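Local coordinates for Rep protein (PDB 1M55) that probably nicks viral DNA at the replication origin, serving as the metal-dependent endonuclease domain of a rolling-circle replication initiator, at residues S25-W29 with V118-G122; E66-F70 with Y107-I111; V79-K83 with K157-Q163; L90-V94 with Y149-L154; R112-V116 with D129-I133. All coordinates share one frame; numbering follows the deposited sequence.

Contact 1 of 5, residues S25-W29 with V118-G122; sequences SFVDW and VVFQG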
# COMPACT_ATOMS: atom_id res chain seq x y z
N SER A 25 -5.03 -2.91 -23.31
CA SER A 25 -3.71 -3.17 -22.74
C SER A 25 -3.72 -3.34 -21.22
O SER A 25 -2.89 -4.08 -20.67
CB SER A 25 -2.74 -2.07 -23.15
OG SER A 25 -3.09 -0.84 -22.54
N PHE A 26 -4.66 -2.69 -20.54
CA PHE A 26 -4.74 -2.80 -19.08
C PHE A 26 -5.15 -4.22 -18.69
O PHE A 26 -4.47 -4.87 -17.88
CB PHE A 26 -5.75 -1.79 -18.51
CG PHE A 26 -5.88 -1.85 -17.01
CD1 PHE A 26 -4.93 -1.26 -16.19
CD2 PHE A 26 -6.95 -2.53 -16.43
CE1 PHE A 26 -5.03 -1.35 -14.80
CE2 PHE A 26 -7.05 -2.62 -15.04
CZ PHE A 26 -6.09 -2.03 -14.22
N VAL A 27 -6.25 -4.70 -19.26
CA VAL A 27 -6.73 -6.06 -18.98
C VAL A 27 -5.66 -7.09 -19.37
O VAL A 27 -5.39 -8.03 -18.62
CB VAL A 27 -8.05 -6.37 -19.72
CG1 VAL A 27 -8.41 -7.83 -19.58
CG2 VAL A 27 -9.17 -5.52 -19.15
N ASP A 28 -5.01 -6.87 -20.51
CA ASP A 28 -3.97 -7.79 -20.97
C ASP A 28 -2.82 -7.85 -19.97
O ASP A 28 -2.33 -8.93 -19.65
CB ASP A 28 -3.45 -7.38 -22.35
CG ASP A 28 -4.49 -7.54 -23.45
OD1 ASP A 28 -5.51 -8.24 -23.22
OD2 ASP A 28 -4.29 -6.97 -24.54
N TRP A 29 -2.44 -6.69 -19.44
CA TRP A 29 -1.36 -6.61 -18.47
C TRP A 29 -1.70 -7.34 -17.16
O TRP A 29 -0.99 -8.28 -16.77
CB TRP A 29 -1.02 -5.14 -18.18
CG TRP A 29 -0.13 -4.92 -16.99
CD1 TRP A 29 1.01 -5.62 -16.66
CD2 TRP A 29 -0.31 -3.94 -15.96
NE1 TRP A 29 1.54 -5.13 -15.49
CE2 TRP A 29 0.76 -4.10 -15.04
CE3 TRP A 29 -1.26 -2.94 -15.72
CZ2 TRP A 29 0.89 -3.30 -13.90
CZ3 TRP A 29 -1.13 -2.15 -14.59
CH2 TRP A 29 -0.06 -2.33 -13.69
N VAL A 118 0.89 6.97 -15.44
CA VAL A 118 1.68 5.75 -15.58
C VAL A 118 0.94 4.42 -15.50
O VAL A 118 1.14 3.53 -16.33
CB VAL A 118 2.84 5.73 -14.54
CG1 VAL A 118 3.62 4.43 -14.61
CG2 VAL A 118 3.75 6.92 -14.76
N VAL A 119 0.09 4.28 -14.49
CA VAL A 119 -0.62 3.03 -14.30
C VAL A 119 -1.95 2.94 -15.04
O VAL A 119 -2.31 1.88 -15.56
CB VAL A 119 -0.86 2.75 -12.78
CG1 VAL A 119 -1.31 1.31 -12.56
CG2 VAL A 119 0.39 3.05 -11.97
N PHE A 120 -2.65 4.07 -15.14
CA PHE A 120 -3.97 4.07 -15.75
C PHE A 120 -4.18 4.73 -17.10
O PHE A 120 -5.30 5.07 -17.46
CB PHE A 120 -4.98 4.55 -14.71
CG PHE A 120 -4.91 3.78 -13.42
CD1 PHE A 120 -4.45 4.38 -12.26
CD2 PHE A 120 -5.21 2.42 -13.41
CE1 PHE A 120 -4.29 3.62 -11.09
CE2 PHE A 120 -5.06 1.66 -12.25
CZ PHE A 120 -4.59 2.26 -11.09
N GLN A 121 -3.10 4.88 -17.86
CA GLN A 121 -3.17 5.44 -19.21
C GLN A 121 -3.89 6.78 -19.30
O GLN A 121 -4.55 7.07 -20.31
CB GLN A 121 -3.85 4.43 -20.14
CG GLN A 121 -3.27 3.04 -20.06
CD GLN A 121 -4.09 2.00 -20.82
OE1 GLN A 121 -4.94 2.33 -21.65
NE2 GLN A 121 -3.86 0.73 -20.51
N GLY A 122 -3.80 7.59 -18.25
CA GLY A 122 -4.47 8.88 -18.26
C GLY A 122 -5.95 8.84 -17.91
O GLY A 122 -6.62 9.87 -17.96
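Phe-26 and Trp-29, one helical turn apart on helix 24-32, project toward Val-119 and Phe-120 in the loop that follows helix 101-118, a helix-to-loop contact at one margin of the Rep nuclease fold. Both aromatic side chains leave the helix with CG anti to the backbone N (chi1 -180° in Phe-26, 168° in Trp-29), which directs their rings toward the loop. The CE1 corner of Phe-26 comes in near the plane of the Phe-120 ring, at its edge, 3.9 Å from Phe-120 CE2. Val-119 offers its CG1 methyl to the rim of the indole, 4.0 Å from Trp-29 CZ3, and the same methyl also covers part of one face of Phe-120. Val-55 and Thr-54 of helix 50-71 also touch Phe-26 and Trp-29 respectively. Gln-121 adopts left-handed backbone angles, and its side chain, extended beyond CG, runs over to the N-terminal part of segment 25-29. There Ser-23 gathers the polar ends, its OG hydrogen-bonding with both Gln-121 OE1 and Ser-25 OG. Gln-121 NE2 lies 2.7 Å from Ser-25 OG and 3.7 Å from Phe-26 CB.

Contact 2 of 5, residues E66-F70 with Y107-I111; sequences EWNKF and YVSQI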
# COMPACT_ATOMS: atom_id res chain seq x y z
N GLU A 66 8.00 8.38 -6.67
CA GLU A 66 7.59 9.77 -6.70
C GLU A 66 7.83 10.39 -5.32
O GLU A 66 8.28 11.53 -5.20
CB GLU A 66 6.12 9.88 -7.11
CG GLU A 66 5.72 11.21 -7.74
CD GLU A 66 6.38 11.46 -9.10
OE1 GLU A 66 6.93 10.52 -9.72
OE2 GLU A 66 6.33 12.63 -9.55
N TRP A 67 7.57 9.61 -4.27
CA TRP A 67 7.79 10.08 -2.90
C TRP A 67 9.28 10.36 -2.70
O TRP A 67 9.65 11.39 -2.14
CB TRP A 67 7.33 9.02 -1.89
CG TRP A 67 7.43 9.47 -0.46
CD1 TRP A 67 8.55 9.53 0.30
CD2 TRP A 67 6.35 9.92 0.37
NE1 TRP A 67 8.24 9.98 1.56
CE2 TRP A 67 6.90 10.22 1.63
CE3 TRP A 67 4.97 10.09 0.17
CZ2 TRP A 67 6.12 10.69 2.70
CZ3 TRP A 67 4.19 10.55 1.24
CH2 TRP A 67 4.77 10.84 2.49
N ASN A 68 10.13 9.46 -3.20
CA ASN A 68 11.58 9.62 -3.09
C ASN A 68 12.04 10.92 -3.76
O ASN A 68 13.02 11.53 -3.33
CB ASN A 68 12.33 8.44 -3.73
CG ASN A 68 12.13 7.12 -2.97
OD1 ASN A 68 12.46 6.05 -3.50
ND2 ASN A 68 11.61 7.18 -1.76
N LYS A 69 11.35 11.32 -4.82
CA LYS A 69 11.69 12.56 -5.51
C LYS A 69 11.55 13.74 -4.54
O LYS A 69 12.41 14.62 -4.49
CB LYS A 69 10.77 12.78 -6.71
CG LYS A 69 11.05 14.07 -7.48
CD LYS A 69 10.00 14.33 -8.53
CE LYS A 69 8.64 14.54 -7.90
NZ LYS A 69 7.65 15.05 -8.87
N PHE A 70 10.48 13.71 -3.75
CA PHE A 70 10.20 14.77 -2.77
C PHE A 70 11.06 14.68 -1.50
O PHE A 70 11.50 15.70 -0.98
CB PHE A 70 8.72 14.76 -2.39
CG PHE A 70 7.79 15.01 -3.53
CD1 PHE A 70 6.79 14.10 -3.85
CD2 PHE A 70 7.89 16.18 -4.29
CE1 PHE A 70 5.91 14.33 -4.90
CE2 PHE A 70 7.01 16.42 -5.35
CZ PHE A 70 6.02 15.49 -5.65
N TYR A 107 1.94 17.20 -2.40
CA TYR A 107 2.80 16.10 -2.85
C TYR A 107 1.98 14.87 -3.23
O TYR A 107 2.17 14.31 -4.31
CB TYR A 107 3.80 15.73 -1.76
CG TYR A 107 4.95 16.70 -1.60
CD1 TYR A 107 5.88 16.54 -0.57
CD2 TYR A 107 5.11 17.78 -2.46
CE1 TYR A 107 6.95 17.42 -0.42
CE2 TYR A 107 6.17 18.67 -2.32
CZ TYR A 107 7.09 18.48 -1.30
OH TYR A 107 8.14 19.35 -1.14
N VAL A 108 1.07 14.47 -2.35
CA VAL A 108 0.23 13.30 -2.60
C VAL A 108 -0.66 13.52 -3.82
O VAL A 108 -0.92 12.60 -4.59
CB VAL A 108 -0.59 12.91 -1.34
CG1 VAL A 108 -1.61 11.83 -1.66
CG2 VAL A 108 0.36 12.42 -0.26
N SER A 109 -1.10 14.76 -4.02
CA SER A 109 -1.92 15.12 -5.18
C SER A 109 -1.09 14.89 -6.45
O SER A 109 -1.59 14.37 -7.46
CB SER A 109 -2.36 16.58 -5.08
OG SER A 109 -3.16 16.95 -6.18
N GLN A 110 0.18 15.27 -6.40
CA GLN A 110 1.08 15.08 -7.54
C GLN A 110 1.32 13.59 -7.78
O GLN A 110 1.41 13.15 -8.93
CB GLN A 110 2.41 15.81 -7.31
CG GLN A 110 2.30 17.33 -7.42
CD GLN A 110 3.62 18.03 -7.17
OE1 GLN A 110 4.65 17.67 -7.75
NE2 GLN A 110 3.61 19.04 -6.31
N ILE A 111 1.45 12.83 -6.70
CA ILE A 111 1.67 11.39 -6.82
C ILE A 111 0.44 10.76 -7.48
O ILE A 111 0.57 9.92 -8.37
CB ILE A 111 1.94 10.73 -5.46
CG1 ILE A 111 3.24 11.28 -4.86
CG2 ILE A 111 2.04 9.22 -5.63
CD1 ILE A 111 3.59 10.74 -3.50
O HOH W 1 4.91 15.14 -9.08
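Phe-70 and Tyr-107 form an offset stack, their ring centroids 4.0 Å apart and their planes inclined by just 7°. The two side chains slide past each other in opposite directions, and each ring consequently lies over the CB of its partner: Phe-70 CB sits 4.0 Å from the Tyr-107 centroid and Tyr-107 CB 4.2 Å from that of Phe-70. With CG anti to the carbonyl carbon in both residues, the two rings are laid between the helices. The opposite face of Phe-70 carries the aliphatic end of Lys-69, with CE above the rim, so the phenyl is sandwiched between a ring and an alkyl chain. At its edge and in its plane, Gln-110 OE1 approaches Phe-70 CZ to 3.3 Å, where the positive ring hydrogens point, with the amide turned almost perpendicular to the ring.

Around this stack lies a polar rim. Lys-69 NZ makes a salt bridge to Glu-66 OE2 (2.8 Å), reaching it from above the carboxylate plane, and donates to a water that in turn donates to Gln-110 OE1. On the inner side, Ile-111 sets CG1 against Glu-66 CG at 3.8 Å and CD1 against Trp-67 CE3, with Leu-104 and Ile-99 also touching the indole. Helices 50-71 and 101-118 thus run roughly antiparallel, their local axes 10.2 Å apart at 145°, as a helical layer on one face of the central antiparallel sheet.

Contact 3 of 5, residues V79-K83 with K157-Q163; sequences VQFEK and KVQPELQ. With ZN (zinc ion), chain C.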
# COMPACT_ATOMS: atom_id res chain seq x y z
N VAL A 79 4.28 -1.26 3.26
CA VAL A 79 3.06 -1.20 2.47
C VAL A 79 2.35 -2.54 2.54
O VAL A 79 2.96 -3.58 2.29
CB VAL A 79 3.40 -0.87 0.99
CG1 VAL A 79 2.14 -0.82 0.14
CG2 VAL A 79 4.15 0.46 0.91
N GLN A 80 1.08 -2.51 2.90
CA GLN A 80 0.30 -3.74 2.98
C GLN A 80 -0.93 -3.67 2.07
O GLN A 80 -1.71 -2.72 2.13
CB GLN A 80 -0.11 -4.03 4.43
CG GLN A 80 -0.87 -5.33 4.59
CD GLN A 80 -0.81 -5.85 6.01
OE1 GLN A 80 0.22 -6.32 6.46
NE2 GLN A 80 -1.93 -5.76 6.72
N PHE A 81 -1.04 -4.67 1.20
CA PHE A 81 -2.15 -4.79 0.25
C PHE A 81 -3.23 -5.67 0.90
O PHE A 81 -2.95 -6.80 1.33
CB PHE A 81 -1.66 -5.41 -1.06
CG PHE A 81 -2.70 -5.48 -2.14
CD1 PHE A 81 -2.83 -6.62 -2.93
CD2 PHE A 81 -3.58 -4.41 -2.36
CE1 PHE A 81 -3.81 -6.70 -3.92
CE2 PHE A 81 -4.56 -4.49 -3.35
CZ PHE A 81 -4.67 -5.63 -4.12
N GLU A 82 -4.46 -5.16 0.94
CA GLU A 82 -5.57 -5.88 1.55
C GLU A 82 -6.82 -5.92 0.69
O GLU A 82 -7.04 -5.06 -0.17
CB GLU A 82 -5.94 -5.23 2.89
CG GLU A 82 -4.85 -5.28 3.95
CD GLU A 82 -5.22 -4.50 5.20
OE1 GLU A 82 -6.36 -4.01 5.31
OE2 GLU A 82 -4.35 -4.37 6.09
N LYS A 83 -7.65 -6.93 0.95
CA LYS A 83 -8.92 -7.10 0.27
C LYS A 83 -9.94 -6.68 1.33
O LYS A 83 -10.24 -7.45 2.25
CB LYS A 83 -9.12 -8.56 -0.12
CG LYS A 83 -10.41 -8.86 -0.86
CD LYS A 83 -10.48 -10.34 -1.25
CE LYS A 83 -11.61 -10.61 -2.22
NZ LYS A 83 -12.95 -10.29 -1.65
N LYS A 157 -3.41 -8.90 10.43
CA LYS A 157 -4.29 -9.31 9.33
C LYS A 157 -3.91 -10.68 8.78
O LYS A 157 -2.72 -11.00 8.64
CB LYS A 157 -4.28 -8.28 8.20
CG LYS A 157 -5.27 -7.13 8.37
CD LYS A 157 -4.77 -6.09 9.35
CE LYS A 157 -5.83 -5.02 9.60
NZ LYS A 157 -6.23 -4.30 8.36
N VAL A 158 -4.91 -11.51 8.50
CA VAL A 158 -4.68 -12.85 7.95
C VAL A 158 -5.39 -12.93 6.60
O VAL A 158 -6.14 -12.02 6.23
CB VAL A 158 -5.21 -13.97 8.91
CG1 VAL A 158 -4.43 -13.96 10.21
CG2 VAL A 158 -6.69 -13.79 9.18
N GLN A 159 -5.14 -14.00 5.85
CA GLN A 159 -5.78 -14.17 4.55
C GLN A 159 -7.25 -14.53 4.75
O GLN A 159 -7.60 -15.18 5.74
CB GLN A 159 -5.07 -15.27 3.75
CG GLN A 159 -3.62 -14.95 3.43
CD GLN A 159 -2.99 -16.00 2.54
OE1 GLN A 159 -2.48 -17.01 3.02
NE2 GLN A 159 -3.02 -15.76 1.24
N PRO A 160 -8.13 -14.14 3.82
CA PRO A 160 -7.87 -13.40 2.58
C PRO A 160 -7.77 -11.87 2.68
O PRO A 160 -7.50 -11.20 1.68
CB PRO A 160 -9.03 -13.81 1.69
CG PRO A 160 -10.15 -13.89 2.67
CD PRO A 160 -9.53 -14.61 3.85
N GLU A 161 -8.00 -11.29 3.87
CA GLU A 161 -7.89 -9.84 4.00
C GLU A 161 -6.47 -9.43 3.62
O GLU A 161 -6.27 -8.49 2.84
CB GLU A 161 -8.20 -9.36 5.42
CG GLU A 161 -8.13 -7.84 5.52
CD GLU A 161 -8.44 -7.29 6.90
OE1 GLU A 161 -8.83 -8.07 7.80
OE2 GLU A 161 -8.29 -6.07 7.09
N LEU A 162 -5.49 -10.11 4.19
CA LEU A 162 -4.09 -9.85 3.86
C LEU A 162 -3.86 -10.45 2.48
O LEU A 162 -4.13 -11.63 2.26
CB LEU A 162 -3.16 -10.52 4.87
CG LEU A 162 -1.67 -10.54 4.50
CD1 LEU A 162 -1.14 -9.12 4.40
CD2 LEU A 162 -0.88 -11.33 5.53
N GLN A 163 -3.39 -9.62 1.55
CA GLN A 163 -3.11 -10.08 0.19
C GLN A 163 -1.61 -10.13 -0.08
O GLN A 163 -1.12 -11.09 -0.68
CB GLN A 163 -3.80 -9.17 -0.82
CG GLN A 163 -5.32 -9.31 -0.86
CD GLN A 163 -5.77 -10.54 -1.62
OE1 GLN A 163 -5.31 -10.80 -2.73
NE2 GLN A 163 -6.68 -11.30 -1.04
ZN ZN C . -7.11 -2.08 5.28
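Glu-82 and Leu-162 face each other as an antiparallel non-hydrogen-bonded pair where strand 77-83 meets the start of strand 162-167. On either side of the pair the backbones are joined by Lys-83 N to Glu-161 O and Gln-163 N to Phe-81 O.

From its root, the Glu-82 side chain first passes the carbonyl of Glu-161, whose O lies 3.3 Å from CB and 3.7 Å from CG. The chain then runs extended (chi2 174°), carrying the carboxylate out above the face shared with Leu-162. Its OE1 binds the zinc ion at 2.1 Å; His-89 and His-91 supply the other protein ligands. OE2 is gripped twice: Gln-80 NE2 donates at 2.9 Å to its anti lone pair, and Lys-157 NZ, at 2.9 Å, comes on the syn side, 31° out of the carboxylate plane. The same ammonium makes a weaker bond to OE1.

Second-shell groups hold these donors in place. Lys-157, bent at chi2 and chi4, also bridges to Glu-161 OE2 (3.0 Å) and makes a cation-pi contact with Tyr-153, while the Gln-80 amide leans on Leu-162 CD1 and receives a bond from Arg-182. Next along the strand, Gln-163 bends at chi2 so that NE2 reaches Pro-160 O at 2.8 Å, bracing the turn after a cis peptide.

Two acceptors, Glu-82 OE1 and Glu-161 OE2, stand 3.3 Å apart; the lysine they share, together with the zinc ion, probably offsets their mutual repulsion and fixes the rotation of the metal-binding carboxylate.

Contact 4 of 5, residues L90-V94 with Y149-L154; sequences LHTLV and YIPAYL. With ZN (zinc ion), chain C.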
# COMPACT_ATOMS: atom_id res chain seq x y z
N LEU A 90 -4.32 -0.33 -0.44
CA LEU A 90 -2.98 -0.35 0.10
C LEU A 90 -2.83 0.59 1.28
O LEU A 90 -3.24 1.75 1.20
CB LEU A 90 -1.97 0.10 -0.97
CG LEU A 90 -1.72 -0.77 -2.20
CD1 LEU A 90 -1.19 0.08 -3.34
CD2 LEU A 90 -0.76 -1.90 -1.85
N HIS A 91 -2.30 0.07 2.39
CA HIS A 91 -2.00 0.91 3.54
C HIS A 91 -0.55 1.25 3.23
O HIS A 91 0.33 0.37 3.26
CB HIS A 91 -2.07 0.12 4.85
CG HIS A 91 -3.46 -0.13 5.32
ND1 HIS A 91 -4.12 0.65 6.24
CD2 HIS A 91 -4.34 -1.10 4.96
CE1 HIS A 91 -5.35 0.15 6.41
NE2 HIS A 91 -5.53 -0.92 5.66
N THR A 92 -0.31 2.49 2.85
CA THR A 92 1.02 2.94 2.48
C THR A 92 1.67 3.78 3.57
O THR A 92 1.34 4.96 3.73
CB THR A 92 0.95 3.73 1.15
OG1 THR A 92 0.08 3.04 0.24
CG2 THR A 92 2.33 3.84 0.52
N LEU A 93 2.54 3.16 4.36
CA LEU A 93 3.25 3.86 5.42
C LEU A 93 4.62 4.27 4.90
O LEU A 93 5.42 3.42 4.51
CB LEU A 93 3.43 2.96 6.65
CG LEU A 93 2.21 2.53 7.46
CD1 LEU A 93 2.67 1.61 8.59
CD2 LEU A 93 1.50 3.74 8.01
N VAL A 94 4.88 5.57 4.88
CA VAL A 94 6.16 6.07 4.42
C VAL A 94 6.67 7.03 5.49
O VAL A 94 5.90 7.81 6.04
CB VAL A 94 6.04 6.79 3.06
CG1 VAL A 94 7.42 7.07 2.51
CG2 VAL A 94 5.26 5.93 2.08
N TYR A 149 2.69 0.88 15.12
CA TYR A 149 1.44 0.76 14.37
C TYR A 149 1.48 -0.49 13.47
O TYR A 149 0.45 -1.12 13.21
CB TYR A 149 1.25 2.02 13.53
CG TYR A 149 -0.00 2.08 12.67
CD1 TYR A 149 -1.22 2.49 13.20
CD2 TYR A 149 0.06 1.80 11.30
CE1 TYR A 149 -2.35 2.64 12.39
CE2 TYR A 149 -1.06 1.95 10.48
CZ TYR A 149 -2.27 2.37 11.03
OH TYR A 149 -3.38 2.54 10.23
N ILE A 150 2.67 -0.86 13.01
CA ILE A 150 2.81 -2.03 12.15
C ILE A 150 2.43 -3.34 12.86
O ILE A 150 1.47 -4.00 12.44
CB ILE A 150 4.23 -2.09 11.50
CG1 ILE A 150 4.41 -0.87 10.58
CG2 ILE A 150 4.42 -3.39 10.73
CD1 ILE A 150 5.83 -0.64 10.11
N PRO A 151 3.13 -3.71 13.96
CA PRO A 151 2.75 -4.96 14.64
C PRO A 151 1.38 -4.90 15.33
O PRO A 151 0.70 -5.91 15.47
CB PRO A 151 3.88 -5.17 15.65
CG PRO A 151 4.34 -3.77 15.94
CD PRO A 151 4.34 -3.14 14.56
N ALA A 152 0.97 -3.70 15.73
CA ALA A 152 -0.31 -3.52 16.41
C ALA A 152 -1.53 -3.63 15.52
O ALA A 152 -2.52 -4.26 15.88
CB ALA A 152 -0.33 -2.18 17.12
N TYR A 153 -1.43 -3.07 14.32
CA TYR A 153 -2.57 -3.01 13.42
C TYR A 153 -2.46 -3.74 12.08
O TYR A 153 -3.43 -4.37 11.65
CB TYR A 153 -2.88 -1.54 13.18
CG TYR A 153 -4.15 -1.23 12.44
CD1 TYR A 153 -5.40 -1.58 12.98
CD2 TYR A 153 -4.12 -0.49 11.26
CE1 TYR A 153 -6.57 -1.18 12.36
CE2 TYR A 153 -5.29 -0.09 10.64
CZ TYR A 153 -6.51 -0.43 11.19
OH TYR A 153 -7.66 0.02 10.60
N LEU A 154 -1.31 -3.65 11.42
CA LEU A 154 -1.15 -4.28 10.12
C LEU A 154 -0.76 -5.76 10.15
O LEU A 154 -1.36 -6.57 9.45
CB LEU A 154 -0.17 -3.49 9.25
CG LEU A 154 -0.56 -2.03 9.01
CD1 LEU A 154 0.49 -1.38 8.12
CD2 LEU A 154 -1.94 -1.93 8.37
ZN ZN C . -7.11 -2.08 5.28
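His-91 and Leu-93 project from one face of strand 88-95 onto helix 149-154, a buried strand-to-helix contact that ends at the zinc site. The short helix runs nearly antiparallel to the strand, its axis 11.9 Å away, and no hydrogen bond joins the two segments.

Leu-93 supplies most of the apolar contact. Its CD1 methyl is met tip to tip by Leu-154 CD1 at 3.7 Å, lies 3.6 Å from Ile-150 CG1, and touches the edge of the Tyr-149 ring at CD2, 3.8 Å away. Phe-78 of the adjoining strand packs against both Ile-150 and Leu-154. The two methyls of Leu-154 divide the work: CD1 faces Leu-93, whereas CD2 sits over one face of the imidazole, 4.1 Å from its centroid and 21° off the normal, a CH-pi contact.

With CG anti to the carbonyl carbon (chi1 -77°), His-91 points NE2 at the zinc ion, 2.0 Å away, and ND1 toward Glu-6, whose OE2 also takes the Tyr-149 hydroxyl. Glu-82 and His-89 complete the protein ligands. Tyr-153 CE2 passes 4.2 Å from His-91 CE1, and its OH lies 5.7 Å from the zinc ion; in HUH nucleases of the Rep family this helix bears the tyrosine that attacks DNA, and the placement is consistent with that role.

A metal bond at one nitrogen, a carboxylate at the other and a methyl over one face would together tend to fix the orientation of the imidazole.

Contact 5 of 5, residues R112-V116 with D129-I133; sequences RAQLV and DWVAI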
# COMPACT_ATOMS: atom_id res chain seq x y z
N ARG A 112 -0.75 11.19 -7.07
CA ARG A 112 -1.99 10.67 -7.65
C ARG A 112 -2.01 10.93 -9.16
O ARG A 112 -2.34 10.04 -9.94
CB ARG A 112 -3.21 11.31 -6.99
CG ARG A 112 -4.54 10.86 -7.59
CD ARG A 112 -5.73 11.35 -6.79
NE ARG A 112 -5.77 12.80 -6.69
CZ ARG A 112 -5.81 13.48 -5.54
NH1 ARG A 112 -5.81 12.83 -4.38
NH2 ARG A 112 -5.83 14.80 -5.56
N ALA A 113 -1.63 12.14 -9.56
CA ALA A 113 -1.59 12.50 -10.97
C ALA A 113 -0.61 11.59 -11.73
O ALA A 113 -0.88 11.16 -12.86
CB ALA A 113 -1.19 13.96 -11.13
N GLN A 114 0.53 11.29 -11.10
CA GLN A 114 1.53 10.42 -11.72
C GLN A 114 0.97 9.00 -11.87
O GLN A 114 1.20 8.34 -12.89
CB GLN A 114 2.81 10.41 -10.88
CG GLN A 114 3.88 9.42 -11.34
CD GLN A 114 4.56 9.81 -12.65
OE1 GLN A 114 4.11 10.70 -13.37
NE2 GLN A 114 5.65 9.13 -12.95
N LEU A 115 0.23 8.53 -10.87
CA LEU A 115 -0.37 7.20 -10.93
C LEU A 115 -1.35 7.12 -12.10
O LEU A 115 -1.37 6.14 -12.84
CB LEU A 115 -1.10 6.87 -9.63
CG LEU A 115 -0.22 6.63 -8.40
CD1 LEU A 115 -1.08 6.49 -7.15
CD2 LEU A 115 0.61 5.38 -8.61
N VAL A 116 -2.15 8.17 -12.27
CA VAL A 116 -3.14 8.21 -13.35
C VAL A 116 -2.45 8.08 -14.71
O VAL A 116 -2.90 7.31 -15.57
CB VAL A 116 -3.98 9.51 -13.27
CG1 VAL A 116 -4.87 9.67 -14.51
CG2 VAL A 116 -4.84 9.49 -12.02
N ASP A 129 -12.36 9.15 -3.27
CA ASP A 129 -11.19 9.29 -2.41
C ASP A 129 -10.25 8.10 -2.55
O ASP A 129 -9.83 7.53 -1.54
CB ASP A 129 -11.61 9.44 -0.94
CG ASP A 129 -12.54 10.62 -0.72
OD1 ASP A 129 -12.30 11.71 -1.28
OD2 ASP A 129 -13.53 10.46 0.04
N TRP A 130 -9.90 7.75 -3.78
CA TRP A 130 -9.03 6.60 -3.99
C TRP A 130 -7.59 6.76 -3.51
O TRP A 130 -6.87 5.77 -3.38
CB TRP A 130 -9.13 6.08 -5.43
CG TRP A 130 -8.46 6.90 -6.47
CD1 TRP A 130 -8.92 8.06 -7.03
CD2 TRP A 130 -7.20 6.62 -7.09
NE1 TRP A 130 -8.02 8.52 -7.97
CE2 TRP A 130 -6.96 7.65 -8.03
CE3 TRP A 130 -6.26 5.59 -6.96
CZ2 TRP A 130 -5.81 7.68 -8.82
CZ3 TRP A 130 -5.12 5.62 -7.75
CH2 TRP A 130 -4.90 6.67 -8.67
N VAL A 131 -7.14 8.00 -3.29
CA VAL A 131 -5.81 8.25 -2.73
C VAL A 131 -6.09 9.18 -1.56
O VAL A 131 -6.37 10.37 -1.76
CB VAL A 131 -4.85 8.93 -3.73
CG1 VAL A 131 -3.51 9.22 -3.05
CG2 VAL A 131 -4.62 8.04 -4.94
N ALA A 132 -6.07 8.64 -0.35
CA ALA A 132 -6.40 9.42 0.84
C ALA A 132 -5.36 9.40 1.95
O ALA A 132 -4.91 8.34 2.38
CB ALA A 132 -7.75 8.95 1.39
N ILE A 133 -4.99 10.59 2.42
CA ILE A 133 -4.03 10.71 3.52
C ILE A 133 -4.83 10.52 4.82
O ILE A 133 -5.88 11.14 5.01
CB ILE A 133 -3.40 12.12 3.57
CG1 ILE A 133 -2.68 12.44 2.26
CG2 ILE A 133 -2.44 12.22 4.75
CD1 ILE A 133 -2.27 13.89 2.14
O HOH W 2 -5.21 12.97 -1.27
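Trp-130 pushes the six-membered part of its indole against helix 101-118, where Arg-112, Leu-115 and Val-116 form a shallow seat one turn long. Val-116 and Leu-115 meet the edge, while Arg-112 comes in obliquely at the same CZ2 corner as Val-116. Val-116 CG2 lies near the ring plane, 3.8 Å from Trp-130 CZ2, and Leu-115 CB abuts CH2, 3.9 Å away. The aliphatic run of Arg-112 sets CG 3.6 Å from Trp-130 CZ2 and CD close to NE1.

The next residue adds a methyl over the ring. Val-131 turns its CG2 back over one face of its neighbour's indole, 3.5 Å above the plane toward the rim, and the same methyl is 3.9 Å from Arg-112 CG. It nestles in the angle where the arginine meets the tryptophan. Trp-130 holds the less usual chi1 of 74°, placing CG between its backbone N and carbonyl carbon; this swings the ring alongside Val-131 and into the helix. Pro-125 and Val-9 add further walls around the indole, and Val-7 and Val-108 touch Val-131, tying the helix to the sheet through strand 131-133.

Beyond its apolar portion Arg-112 bends at chi3, bringing the guanidinium edge toward Val-131 O. NH1 remains 3.6 Å from that oxygen, and a water bridges them, accepting from NH1 and donating to the carbonyl at 2.9 Å. One side chain thus pairs apolar methylenes with the tryptophan and a solvated charge with the strand backbone.

Contacts 3 and 4, with centres 11 Å apart, converge on one zinc ion: they meet through the backbone pair Gln-80 O and His-91 N (2.9 Å). Helices 50-71 and 101-118 lie on the other face of the sheet from helix 149-154. Contact 2, 19 Å from contact 4 between centres, touches it where Trp-67 NE1 meets Val-94 CG1, and the Trp-67 side chain is about 9 Å from the second zinc ion, bound by Gln-73 and Glu-95. Contacts 2 and 5 share helix 101-118 and meet at Val-108 and Val-131. Contact 1 continues from contact 5 as Phe-120 packs on Trp-130, but stands about 27 Å from contact 4 between centres, remote from its zinc site.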